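Local structure of glucose-6-phosphate 1-dehydrogenase (Mycobacterium avium, 4LGV) at residues H167-A172 against A436-W441; P288-E293 against W441-P446; V319-E324 against I335-G340. The protein probably catalyses the NADP-dependent oxidation of glucose 6-phosphate to 6-phosphogluconolactone, the entry step of the pentose phosphate pathway. One frame throughout, in Å; residues are numbered along the deposited sequence. Where two conformers were deposited one is given.

Contact 1: H167-A172 against A436-W441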
ATOM      1  N   HIS A 167      40.740  -5.262 -13.715  1.00 45.91           N
ATOM      2  CA  HIS A 167      40.734  -3.826 -13.502  1.00 45.62           C
ATOM      3  C   HIS A 167      39.680  -3.136 -14.364  1.00 43.81           C
ATOM      4  O   HIS A 167      39.560  -1.919 -14.333  1.00 45.81           O
ATOM      5  CB  HIS A 167      42.131  -3.243 -13.737  1.00 48.34           C
ATOM      6  CG  HIS A 167      42.674  -3.496 -15.105  1.00 51.36           C
ATOM      7  ND1 HIS A 167      43.625  -4.463 -15.362  1.00 53.12           N
ATOM      8  CD2 HIS A 167      42.374  -2.934 -16.301  1.00 54.67           C
ATOM      9  CE1 HIS A 167      43.915  -4.463 -16.653  1.00 56.31           C
ATOM     10  NE2 HIS A 167      43.157  -3.555 -17.249  1.00 57.18           N
ATOM     11  N   ASP A 168      38.932  -3.913 -15.132  1.00 42.30           N
ATOM     12  CA  ASP A 168      37.814  -3.419 -15.940  1.00 42.00           C
ATOM     13  C   ASP A 168      37.057  -4.614 -16.523  1.00 40.40           C
ATOM     14  O   ASP A 168      37.422  -5.754 -16.269  1.00 38.86           O
ATOM     15  CB  ASP A 168      38.278  -2.456 -17.062  1.00 44.66           C
ATOM     16  CG  ASP A 168      39.216  -3.092 -18.063  1.00 44.72           C
ATOM     17  OD1 ASP A 168      39.418  -4.328 -18.071  1.00 46.20           O
ATOM     18  OD2 ASP A 168      39.727  -2.329 -18.877  1.00 47.25           O
ATOM     19  N   LEU A 169      36.004  -4.350 -17.281  1.00 40.23           N
ATOM     20  CA  LEU A 169      35.121  -5.418 -17.730  1.00 40.39           C
ATOM     21  C   LEU A 169      35.882  -6.410 -18.580  1.00 40.26           C
ATOM     22  O   LEU A 169      35.774  -7.618 -18.353  1.00 41.14           O
ATOM     23  CB  LEU A 169      33.898  -4.865 -18.506  1.00 41.43           C
ATOM     24  CG  LEU A 169      32.992  -5.920 -19.192  1.00 43.18           C
ATOM     25  CD1 LEU A 169      32.396  -6.933 -18.197  1.00 43.59           C
ATOM     26  CD2 LEU A 169      31.862  -5.264 -20.004  1.00 42.80           C
ATOM     27  N   GLU A 170      36.641  -5.908 -19.556  1.00 41.23           N
ATOM     28  CA  GLU A 170      37.375  -6.791 -20.495  1.00 42.97           C
ATOM     29  C   GLU A 170      38.429  -7.646 -19.764  1.00 41.66           C
ATOM     30  O   GLU A 170      38.475  -8.873 -19.951  1.00 42.22           O
ATOM     31  CB  GLU A 170      37.998  -6.006 -21.681  1.00 43.59           C
ATOM     32  N   SER A 171      39.214  -7.025 -18.884  1.00 39.95           N
ATOM     33  CA  SER A 171      40.247  -7.758 -18.158  1.00 40.22           C
ATOM     34  C   SER A 171      39.645  -8.797 -17.178  1.00 40.77           C
ATOM     35  O   SER A 171      40.161  -9.909 -17.025  1.00 42.70           O
ATOM     36  CB  SER A 171      41.192  -6.783 -17.443  1.00 39.68           C
ATOM     37  OG  SER A 171      40.513  -5.921 -16.516  1.00 38.07           O
ATOM     38  N   ALA A 172      38.533  -8.452 -16.535  1.00 40.62           N
ATOM     39  CA  ALA A 172      37.844  -9.428 -15.669  1.00 40.20           C
ATOM     40  C   ALA A 172      37.295 -10.604 -16.473  1.00 42.04           C
ATOM     41  O   ALA A 172      37.400 -11.754 -16.040  1.00 41.24           O
ATOM     42  CB  ALA A 172      36.727  -8.771 -14.875  1.00 38.72           C
ATOM     43  N   ALA A 436      27.551 -11.185 -11.093  1.00 30.93           N
ATOM     44  CA  ALA A 436      27.571  -9.895 -10.397  1.00 31.26           C
ATOM     45  C   ALA A 436      28.837  -9.095 -10.714  1.00 31.97           C
ATOM     46  O   ALA A 436      28.809  -7.885 -10.916  1.00 31.31           O
ATOM     47  CB  ALA A 436      27.462 -10.118  -8.906  1.00 30.50           C
ATOM     48  N   ILE A 437      29.952  -9.790 -10.778  1.00 33.16           N
ATOM     49  CA  ILE A 437      31.186  -9.142 -11.126  1.00 34.66           C
ATOM     50  C   ILE A 437      31.030  -8.422 -12.482  1.00 33.91           C
ATOM     51  O   ILE A 437      31.370  -7.249 -12.612  1.00 32.65           O
ATOM     52  CB  ILE A 437      32.345 -10.169 -11.107  1.00 36.29           C
ATOM     53  CG1 ILE A 437      32.509 -10.794  -9.695  1.00 37.22           C
ATOM     54  CG2 ILE A 437      33.565  -9.624 -11.855  1.00 37.70           C
ATOM     55  CD1 ILE A 437      33.664 -10.310  -8.879  1.00 38.12           C
ATOM     56  N   GLU A 438      30.521  -9.129 -13.476  1.00 34.60           N
ATOM     57  CA  GLU A 438      30.407  -8.578 -14.824  1.00 34.43           C
ATOM     58  C   GLU A 438      29.398  -7.444 -14.901  1.00 31.39           C
ATOM     59  O   GLU A 438      29.656  -6.452 -15.527  1.00 31.39           O
ATOM     60  CB  GLU A 438      30.114  -9.686 -15.821  1.00 36.11           C
ATOM     61  CG  GLU A 438      31.309 -10.615 -15.877  1.00 40.48           C
ATOM     62  CD  GLU A 438      31.321 -11.600 -17.046  1.00 46.20           C
ATOM     63  OE1 GLU A 438      30.593 -11.380 -18.042  1.00 48.00           O
ATOM     64  OE2 GLU A 438      32.136 -12.574 -16.956  1.00 50.16           O
ATOM     65  N   GLU A 439      28.299  -7.545 -14.194  1.00 29.02           N
ATOM     66  CA  GLU A 439      27.363  -6.447 -14.151  1.00 28.67           C
ATOM     67  C   GLU A 439      27.945  -5.226 -13.470  1.00 28.19           C
ATOM     68  O   GLU A 439      27.712  -4.119 -13.912  1.00 28.91           O
ATOM     69  CB  GLU A 439      26.078  -6.825 -13.394  1.00 29.07           C
ATOM     70  CG  GLU A 439      25.170  -7.822 -14.103  1.00 29.09           C
ATOM     71  CD  GLU A 439      24.680  -7.364 -15.453  1.00 29.73           C
ATOM     72  OE1 GLU A 439      24.363  -6.169 -15.655  1.00 31.60           O
ATOM     73  OE2 GLU A 439      24.642  -8.211 -16.350  1.00 30.09           O
ATOM     74  N   THR A 440      28.692  -5.397 -12.389  1.00 27.66           N
ATOM     75  CA  THR A 440      29.236  -4.219 -11.700  1.00 27.65           C
ATOM     76  C   THR A 440      30.328  -3.549 -12.506  1.00 29.17           C
ATOM     77  O   THR A 440      30.451  -2.331 -12.459  1.00 28.59           O
ATOM     78  CB  THR A 440      29.728  -4.512 -10.286  1.00 27.16           C
ATOM     79  OG1 THR A 440      30.634  -5.601 -10.313  1.00 26.68           O
ATOM     80  CG2 THR A 440      28.526  -4.892  -9.390  1.00 27.88           C
ATOM     81  N   TRP A 441      31.097  -4.330 -13.271  1.00 30.98           N
ATOM     82  CA  TRP A 441      32.066  -3.734 -14.202  1.00 33.43           C
ATOM     83  C   TRP A 441      31.355  -2.950 -15.310  1.00 33.24           C
ATOM     84  O   TRP A 441      31.763  -1.840 -15.621  1.00 33.66           O
ATOM     85  CB  TRP A 441      33.013  -4.785 -14.817  1.00 36.12           C
ATOM     86  CG  TRP A 441      34.153  -5.204 -13.863  1.00 37.96           C
ATOM     87  CD1 TRP A 441      34.366  -6.451 -13.346  1.00 39.51           C
ATOM     88  CD2 TRP A 441      35.141  -4.361 -13.303  1.00 38.78           C
ATOM     89  NE1 TRP A 441      35.436  -6.442 -12.504  1.00 40.75           N
ATOM     90  CE2 TRP A 441      35.927  -5.165 -12.438  1.00 41.52           C
ATOM     91  CE3 TRP A 441      35.428  -2.992 -13.408  1.00 39.68           C
ATOM     92  CZ2 TRP A 441      37.004  -4.654 -11.711  1.00 41.02           C
ATOM     93  CZ3 TRP A 441      36.505  -2.483 -12.692  1.00 41.06           C
ATOM     94  CH2 TRP A 441      37.283  -3.317 -11.858  1.00 41.90           C
TER
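Trp441 lays its indole against the backbone of His167 and Asp168, and the tight part of the contact is built round this ring. Asp168 CA stands over one face, 3.5 Å from Trp441 CE3 and displaced toward the rim. His167 C approaches Trp441 CH2 obliquely, also at 3.5 Å. At the pyrrole end the methyl CB of the buried Ala172 comes 3.6 Å from Trp441 NE1, again obliquely. Leu169 CB packs closely too, 3.8 Å from Trp441 CB, as the two side chains slide past each other in opposite directions. With CG anti to its own carbonyl carbon (chi1 -79°), Trp441 reaches from helix 434-449 across the turn that starts helix 169-180. That turn has an N-cap: Asp168 OD1 accepts from Ser171 N at 2.8 Å, the N-H meeting OD1 nearly along the C-O axis. Helix 169-180 belongs to the NAD-binding region and helix 434-449 to the C-terminal region, so the contact joins the coenzyme domain to the large beta+alpha domain. His167 O is taken by Arg249 of helix 246-264, a further tie between them.

Packing is looser toward the partly exposed Leu169 and Glu438, where Leu169 CD1 gets no closer to Glu438 than its carbonyl O, at 3.9 Å. The carboxylate of Glu438 looks elsewhere, forming a salt bridge with Arg173.

Contact 2: P288-E293 against W441-P446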
ATOM      1  N   PRO A 288      21.277   1.101 -14.684  1.00 25.51           N
ATOM      2  CA  PRO A 288      21.978   1.626 -15.835  1.00 26.16           C
ATOM      3  C   PRO A 288      23.443   1.910 -15.489  1.00 27.49           C
ATOM      4  O   PRO A 288      23.788   2.113 -14.327  1.00 25.87           O
ATOM      5  CB  PRO A 288      21.241   2.932 -16.132  1.00 26.45           C
ATOM      6  CG  PRO A 288      20.687   3.373 -14.834  1.00 26.06           C
ATOM      7  CD  PRO A 288      20.491   2.133 -13.989  1.00 26.04           C
ATOM      8  N   SER A 289      24.284   1.926 -16.502  1.00 28.51           N
ATOM      9  CA  SER A 289      25.660   2.328 -16.323  0.61 30.12           C
ATOM     10  C   SER A 289      25.758   3.764 -15.795  1.00 29.83           C
ATOM     11  O   SER A 289      24.919   4.589 -16.075  1.00 28.93           O
ATOM     12  CB  SER A 289      26.420   2.137 -17.637  0.61 30.93           C
ATOM     13  OG  SER A 289      25.830   2.898 -18.666  0.61 30.04           O
ATOM     14  N   LEU A 290      26.807   4.034 -15.040  1.00 31.37           N
ATOM     15  CA  LEU A 290      26.982   5.371 -14.464  1.00 32.79           C
ATOM     16  C   LEU A 290      27.110   6.456 -15.545  1.00 35.08           C
ATOM     17  O   LEU A 290      27.706   6.217 -16.611  1.00 34.13           O
ATOM     18  CB  LEU A 290      28.211   5.421 -13.573  1.00 33.39           C
ATOM     19  CG  LEU A 290      28.244   4.521 -12.363  1.00 32.57           C
ATOM     20  CD1 LEU A 290      29.568   4.670 -11.676  1.00 32.50           C
ATOM     21  CD2 LEU A 290      27.129   4.896 -11.421  1.00 33.87           C
ATOM     22  N   ASP A 291      26.539   7.627 -15.231  1.00 37.96           N
ATOM     23  CA  ASP A 291      26.744   8.872 -15.968  1.00 41.36           C
ATOM     24  C   ASP A 291      28.021   9.612 -15.460  1.00 42.45           C
ATOM     25  O   ASP A 291      28.036  10.168 -14.365  1.00 41.79           O
ATOM     26  CB  ASP A 291      25.536   9.781 -15.789  1.00 43.35           C
ATOM     27  CG  ASP A 291      25.597  11.027 -16.683  1.00 47.32           C
ATOM     28  OD1 ASP A 291      26.672  11.300 -17.274  1.00 50.68           O
ATOM     29  OD2 ASP A 291      24.552  11.689 -16.829  1.00 49.56           O
ATOM     30  N   PRO A 292      29.099   9.652 -16.262  1.00 44.86           N
ATOM     31  CA  PRO A 292      30.358  10.328 -15.826  1.00 46.60           C
ATOM     32  C   PRO A 292      30.187  11.809 -15.425  1.00 45.07           C
ATOM     33  O   PRO A 292      30.992  12.305 -14.670  1.00 47.17           O
ATOM     34  CB  PRO A 292      31.284  10.216 -17.060  1.00 48.00           C
ATOM     35  CG  PRO A 292      30.690   9.114 -17.869  1.00 49.46           C
ATOM     36  CD  PRO A 292      29.191   9.194 -17.646  1.00 46.49           C
ATOM     37  N   GLU A 293      29.149  12.480 -15.940  1.00 44.94           N
ATOM     38  CA  GLU A 293      28.858  13.877 -15.597  1.00 46.60           C
ATOM     39  C   GLU A 293      28.288  13.997 -14.213  1.00 46.32           C
ATOM     40  O   GLU A 293      28.241  15.073 -13.657  1.00 45.71           O
ATOM     41  CB  GLU A 293      27.862  14.522 -16.582  1.00 47.45           C
ATOM     42  CG  GLU A 293      28.187  14.363 -18.070  1.00 50.45           C
ATOM     43  CD  GLU A 293      29.540  14.923 -18.469  1.00 53.43           C
ATOM     44  OE1 GLU A 293      30.053  15.809 -17.746  1.00 57.66           O
ATOM     45  OE2 GLU A 293      30.093  14.472 -19.508  1.00 56.93           O
ATOM     46  N   TRP A 441      31.097  -4.330 -13.271  1.00 30.98           N
ATOM     47  CA  TRP A 441      32.066  -3.734 -14.202  1.00 33.43           C
ATOM     48  C   TRP A 441      31.355  -2.950 -15.310  1.00 33.24           C
ATOM     49  O   TRP A 441      31.763  -1.840 -15.621  1.00 33.66           O
ATOM     50  CB  TRP A 441      33.013  -4.785 -14.817  1.00 36.12           C
ATOM     51  CG  TRP A 441      34.153  -5.204 -13.863  1.00 37.96           C
ATOM     52  CD1 TRP A 441      34.366  -6.451 -13.346  1.00 39.51           C
ATOM     53  CD2 TRP A 441      35.141  -4.361 -13.303  1.00 38.78           C
ATOM     54  NE1 TRP A 441      35.436  -6.442 -12.504  1.00 40.75           N
ATOM     55  CE2 TRP A 441      35.927  -5.165 -12.438  1.00 41.52           C
ATOM     56  CE3 TRP A 441      35.428  -2.992 -13.408  1.00 39.68           C
ATOM     57  CZ2 TRP A 441      37.004  -4.654 -11.711  1.00 41.02           C
ATOM     58  CZ3 TRP A 441      36.505  -2.483 -12.692  1.00 41.06           C
ATOM     59  CH2 TRP A 441      37.283  -3.317 -11.858  1.00 41.90           C
ATOM     60  N   ARG A 442      30.259  -3.496 -15.852  1.00 32.10           N
ATOM     61  CA  ARG A 442      29.477  -2.749 -16.843  1.00 31.29           C
ATOM     62  C   ARG A 442      29.015  -1.421 -16.250  1.00 32.48           C
ATOM     63  O   ARG A 442      29.134  -0.380 -16.883  1.00 34.28           O
ATOM     64  CB  ARG A 442      28.253  -3.554 -17.270  1.00 29.98           C
ATOM     65  CG  ARG A 442      27.254  -2.756 -18.112  1.00 28.48           C
ATOM     66  CD  ARG A 442      25.963  -3.498 -18.385  1.00 26.75           C
ATOM     67  NE  ARG A 442      25.184  -3.803 -17.176  1.00 26.04           N
ATOM     68  CZ  ARG A 442      24.461  -2.933 -16.468  1.00 24.88           C
ATOM     69  NH1 ARG A 442      24.392  -1.661 -16.790  1.00 24.95           N
ATOM     70  NH2 ARG A 442      23.770  -3.346 -15.419  1.00 24.81           N
ATOM     71  N   ILE A 443      28.519  -1.463 -15.013  1.00 30.61           N
ATOM     72  CA  ILE A 443      28.003  -0.272 -14.361  1.00 30.05           C
ATOM     73  C   ILE A 443      29.052   0.822 -14.228  1.00 31.96           C
ATOM     74  O   ILE A 443      28.777   1.971 -14.565  1.00 35.06           O
ATOM     75  CB  ILE A 443      27.385  -0.616 -12.995  1.00 27.88           C
ATOM     76  CG1 ILE A 443      26.112  -1.410 -13.217  1.00 26.84           C
ATOM     77  CG2 ILE A 443      27.033   0.624 -12.212  1.00 27.69           C
ATOM     78  CD1 ILE A 443      25.637  -2.157 -12.006  1.00 25.99           C
ATOM     79  N   VAL A 444      30.257   0.473 -13.793  1.00 33.06           N
ATOM     80  CA  VAL A 444      31.303   1.495 -13.506  1.00 34.29           C
ATOM     81  C   VAL A 444      32.143   1.877 -14.726  1.00 36.69           C
ATOM     82  O   VAL A 444      32.815   2.895 -14.723  1.00 36.57           O
ATOM     83  CB  VAL A 444      32.254   1.091 -12.351  1.00 32.88           C
ATOM     84  CG1 VAL A 444      31.481   0.799 -11.077  1.00 31.05           C
ATOM     85  CG2 VAL A 444      33.139  -0.105 -12.715  1.00 33.95           C
ATOM     86  N   GLN A 445      32.111   1.068 -15.774  1.00 38.94           N
ATOM     87  CA  GLN A 445      33.025   1.276 -16.905  1.00 42.77           C
ATOM     88  C   GLN A 445      33.081   2.723 -17.454  1.00 42.76           C
ATOM     89  O   GLN A 445      34.135   3.195 -17.774  1.00 42.44           O
ATOM     90  CB  GLN A 445      32.702   0.284 -18.020  1.00 45.09           C
ATOM     91  CG  GLN A 445      33.761   0.253 -19.092  1.00 50.37           C
ATOM     92  CD  GLN A 445      35.062  -0.224 -18.491  1.00 56.41           C
ATOM     93  OE1 GLN A 445      36.102   0.343 -18.764  1.00 61.98           O
ATOM     94  NE2 GLN A 445      34.992  -1.185 -17.557  1.00 59.46           N
ATOM     95  N   PRO A 446      31.941   3.416 -17.564  1.00 43.59           N
ATOM     96  CA  PRO A 446      31.975   4.716 -18.231  1.00 45.17           C
ATOM     97  C   PRO A 446      32.794   5.716 -17.458  1.00 49.42           C
ATOM     98  O   PRO A 446      33.471   6.553 -18.055  1.00 50.59           O
ATOM     99  CB  PRO A 446      30.509   5.142 -18.265  1.00 43.23           C
ATOM    100  CG  PRO A 446      29.765   3.860 -18.309  1.00 43.01           C
ATOM    101  CD  PRO A 446      30.562   2.898 -17.448  1.00 42.21           C
TER
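The guanidinium of Arg442 is met at its edge by the loop 288-293, not over a face: Pro288 C lies in its plane, 3.9 Å from Arg442 NH1, and Ser289 N lies near that plane, 3.6 Å from the same NH1. The chain of Arg442 bends at chi3 (63°), which brings this end closer to the loop than its CB direction would suggest. Its charge is engaged mainly by Glu439, one turn back, through a salt bridge, and NH2 also bonds to Met287 O. The two puckered proline rings, Pro292 and Pro446, cross at about a right angle with Pro292 CG 4.0 Å from Pro446 CB.

Between these ends runs a single backbone bond. Leu290 N donates to Ile443 O at 2.9 Å, with a straight N-H...O angle of 179° and the donor in the carbonyl plane. The helix is kinked at Pro446, whose N makes no bond to the preceding turn, and the loop packs right where the regular pattern is broken. Leu290 O comes within 3.4 Å of Pro446 CB. Leu290 turns its CG to 4.1 Å from Ile443 CG2, the two side chains crossing obliquely. Where the loop enters its 3-10 segment, Asp291 OD1 accepts from Glu293 N, an Asx turn. The loop, which follows helix 273-284 and leads into strand 295-300, thus lies between helix 434-449 and the sheet: Leu290 also touches Val447 on the helix and Leu321 and Thr323 on strand 318-323, while Pro288 rests on Glu324.

Contact 3: V319-E324 against I335-G340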
ATOM      1  N   VAL A 319      35.563   9.388  -4.448  1.00 39.44           N
ATOM      2  CA  VAL A 319      34.536   9.473  -5.497  1.00 38.56           C
ATOM      3  C   VAL A 319      33.184   9.745  -4.917  1.00 38.09           C
ATOM      4  O   VAL A 319      32.821   9.159  -3.924  1.00 39.48           O
ATOM      5  CB  VAL A 319      34.222   8.151  -6.210  1.00 40.51           C
ATOM      6  CG1 VAL A 319      34.197   8.352  -7.726  1.00 40.75           C
ATOM      7  CG2 VAL A 319      35.196   7.079  -5.819  1.00 44.14           C
ATOM      8  N   ALA A 320      32.405  10.539  -5.616  1.00 37.50           N
ATOM      9  CA  ALA A 320      31.018  10.701  -5.311  1.00 35.83           C
ATOM     10  C   ALA A 320      30.256  10.558  -6.611  1.00 35.85           C
ATOM     11  O   ALA A 320      30.707  11.053  -7.640  1.00 36.94           O
ATOM     12  CB  ALA A 320      30.757  12.039  -4.701  1.00 36.56           C
ATOM     13  N   LEU A 321      29.132   9.835  -6.574  1.00 35.12           N
ATOM     14  CA  LEU A 321      28.415   9.503  -7.795  1.00 34.98           C
ATOM     15  C   LEU A 321      26.915   9.328  -7.573  1.00 34.08           C
ATOM     16  O   LEU A 321      26.443   9.204  -6.450  1.00 33.94           O
ATOM     17  CB  LEU A 321      29.001   8.259  -8.428  1.00 34.58           C
ATOM     18  CG  LEU A 321      28.876   6.949  -7.647  1.00 36.34           C
ATOM     19  CD1 LEU A 321      27.515   6.239  -7.853  1.00 35.05           C
ATOM     20  CD2 LEU A 321      30.000   6.005  -8.024  1.00 36.20           C
ATOM     21  N   ARG A 322      26.177   9.354  -8.668  1.00 33.06           N
ATOM     22  CA  ARG A 322      24.758   9.148  -8.647  1.00 33.36           C
ATOM     23  C   ARG A 322      24.434   7.930  -9.483  1.00 31.18           C
ATOM     24  O   ARG A 322      24.907   7.816 -10.587  1.00 31.23           O
ATOM     25  CB  ARG A 322      24.006  10.370  -9.212  1.00 35.14           C
ATOM     26  CG  ARG A 322      22.481  10.217  -9.253  1.00 36.21           C
ATOM     27  CD  ARG A 322      21.842  11.511  -9.778  1.00 37.76           C
ATOM     28  NE  ARG A 322      20.381  11.464  -9.748  1.00 37.82           N
ATOM     29  CZ  ARG A 322      19.561  12.532  -9.710  1.00 41.58           C
ATOM     30  NH1 ARG A 322      20.024  13.782  -9.687  1.00 42.63           N
ATOM     31  NH2 ARG A 322      18.244  12.351  -9.702  1.00 40.84           N
ATOM     32  N   THR A 323      23.562   7.083  -8.964  1.00 29.50           N
ATOM     33  CA  THR A 323      23.054   5.947  -9.712  1.00 29.21           C
ATOM     34  C   THR A 323      21.574   5.704  -9.346  1.00 28.68           C
ATOM     35  O   THR A 323      20.908   6.554  -8.726  1.00 27.84           O
ATOM     36  CB  THR A 323      23.912   4.699  -9.424  1.00 29.17           C
ATOM     37  OG1 THR A 323      23.453   3.618 -10.220  1.00 27.97           O
ATOM     38  CG2 THR A 323      23.828   4.309  -7.969  1.00 28.60           C
ATOM     39  N   GLU A 324      21.040   4.592  -9.808  1.00 27.05           N
ATOM     40  CA  GLU A 324      19.640   4.288  -9.606  1.00 27.11           C
ATOM     41  C   GLU A 324      19.397   2.805  -9.875  1.00 25.40           C
ATOM     42  O   GLU A 324      20.204   2.141 -10.530  1.00 24.07           O
ATOM     43  CB  GLU A 324      18.734   5.137 -10.530  1.00 28.14           C
ATOM     44  CG  GLU A 324      18.913   4.814 -11.985  1.00 31.14           C
ATOM     45  CD  GLU A 324      17.979   5.519 -12.967  1.00 33.61           C
ATOM     46  OE1 GLU A 324      16.731   5.453 -12.844  1.00 35.33           O
ATOM     47  OE2 GLU A 324      18.529   6.082 -13.908  1.00 35.69           O
ATOM     48  N   ILE A 335      20.088   7.374  -5.911  1.00 26.02           N
ATOM     49  CA  ILE A 335      21.036   6.767  -5.025  1.00 27.35           C
ATOM     50  C   ILE A 335      22.383   7.487  -5.171  1.00 28.48           C
ATOM     51  O   ILE A 335      22.973   7.494  -6.238  1.00 29.61           O
ATOM     52  CB  ILE A 335      21.160   5.276  -5.370  1.00 26.79           C
ATOM     53  CG1 ILE A 335      19.786   4.612  -5.275  1.00 26.64           C
ATOM     54  CG2 ILE A 335      22.171   4.606  -4.466  1.00 25.65           C
ATOM     55  CD1 ILE A 335      19.712   3.184  -5.778  1.00 27.15           C
ATOM     56  N   PHE A 336      22.836   8.123  -4.098  1.00 29.42           N
ATOM     57  CA  PHE A 336      24.093   8.823  -4.097  1.00 29.91           C
ATOM     58  C   PHE A 336      25.099   8.036  -3.265  1.00 30.05           C
ATOM     59  O   PHE A 336      24.792   7.535  -2.183  1.00 29.40           O
ATOM     60  CB  PHE A 336      23.934  10.255  -3.535  1.00 30.68           C
ATOM     61  CG  PHE A 336      23.094  11.163  -4.404  1.00 28.50           C
ATOM     62  CD1 PHE A 336      23.639  11.766  -5.508  1.00 29.29           C
ATOM     63  CD2 PHE A 336      21.796  11.396  -4.110  1.00 27.33           C
ATOM     64  CE1 PHE A 336      22.877  12.581  -6.340  1.00 29.37           C
ATOM     65  CE2 PHE A 336      21.022  12.222  -4.899  1.00 28.51           C
ATOM     66  CZ  PHE A 336      21.565  12.830  -6.019  1.00 29.06           C
ATOM     67  N   LEU A 337      26.320   7.998  -3.765  1.00 31.10           N
ATOM     68  CA  LEU A 337      27.372   7.254  -3.138  1.00 31.38           C
ATOM     69  C   LEU A 337      28.642   8.105  -3.051  1.00 33.42           C
ATOM     70  O   LEU A 337      28.969   8.797  -4.002  1.00 33.61           O
ATOM     71  CB  LEU A 337      27.602   6.034  -3.961  1.00 31.80           C
ATOM     72  CG  LEU A 337      28.618   5.060  -3.456  1.00 32.22           C
ATOM     73  CD1 LEU A 337      28.227   3.684  -3.989  1.00 31.41           C
ATOM     74  CD2 LEU A 337      30.014   5.479  -3.899  1.00 34.45           C
ATOM     75  N   ARG A 338      29.306   8.074  -1.889  1.00 31.85           N
ATOM     76  CA  ARG A 338      30.578   8.731  -1.712  1.00 32.63           C
ATOM     77  C   ARG A 338      31.495   7.836  -0.923  1.00 33.82           C
ATOM     78  O   ARG A 338      31.084   7.165   0.041  1.00 33.13           O
ATOM     79  CB  ARG A 338      30.445  10.082  -1.040  1.00 32.36           C
ATOM     80  CG  ARG A 338      29.944  10.041   0.376  1.00 32.33           C
ATOM     81  CD  ARG A 338      29.830  11.438   0.967  1.00 31.62           C
ATOM     82  NE  ARG A 338      29.154  11.375   2.265  1.00 32.07           N
ATOM     83  CZ  ARG A 338      29.044  12.382   3.111  1.00 32.90           C
ATOM     84  NH1 ARG A 338      29.565  13.557   2.807  1.00 34.21           N
ATOM     85  NH2 ARG A 338      28.430  12.218   4.280  1.00 32.34           N
ATOM     86  N   ALA A 339      32.732   7.759  -1.398  1.00 34.27           N
ATOM     87  CA  ALA A 339      33.764   6.946  -0.757  1.00 33.96           C
ATOM     88  C   ALA A 339      35.110   7.654  -0.874  1.00 35.23           C
ATOM     89  O   ALA A 339      35.428   8.218  -1.910  1.00 35.87           O
ATOM     90  CB  ALA A 339      33.827   5.597  -1.406  1.00 32.21           C
ATOM     91  N   GLY A 340      35.908   7.627   0.183  1.00 37.17           N
ATOM     92  CA  GLY A 340      37.208   8.239   0.103  1.00 37.25           C
ATOM     93  C   GLY A 340      38.162   8.081   1.253  1.00 36.35           C
ATOM     94  O   GLY A 340      37.762   7.825   2.378  1.00 35.95           O
TER
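A beta hairpin in the mixed sheet of the C-terminal domain pairs strands 318-323 and 335-340; the axes of 319-323 and 335-340 run at 165°, nearly antiparallel. Six backbone bonds join them, two at each hydrogen-bonded pair: Val319 with Ala339, Leu321 with Leu337, and Thr323 with Ile335. Leu321 N to Leu337 O is 2.8 Å. In the intervening non-hydrogen-bonded pairs CA-H groups point at carbonyls, as where Ala320 CA lies 3.1 Å from Leu337 O.

The face carrying Val319 and Ala339 is largely apolar, covered at their end by helix 246-264 and farther on by Leu290 and Met287. There Leu321 and Leu337 lie side by side, with Leu321 CD1 3.9 Å from Leu337 CB, and Thr323 CG2 reaches Ile335 CB at 3.8 Å. On the opposite face, with Ala320 and Arg338, Arg322 runs beside Phe336: CG is anti to the backbone N (chi1 179°) and the chain extended from CG to NE, bringing Arg322 CD within 3.7 Å of Phe336 CE1. Phe336 CZ stands over one face of the guanidinium, but the planes are 58° apart. Arg338 turns its NE to Thr228. The six backbone bonds thus fix the register; side chains add mainly apolar packing.

Overall arrangement
From the N terminus, 167-172 at the start of helix 169-180 comes first, and contact 1 closes a long loop when it meets 436-441. Residues 288-293 lie within that loop, but their partner 441-446 follows the first half of helix 434-449, so contacts 1 and 2 alternate along the chain and cross, sharing Trp441. Contact 3 is a short hairpin closure, held within both larger loops. Contacts 1 and 2 touch through Gln445, and contacts 2 and 3 touch through Leu290 and Pro288, whereas contacts 1 and 3 stay about 9 Å apart at their nearest atoms. Helix 434-449 thus meets the NAD-binding domain directly and the mixed sheet by way of the 288-293 loop.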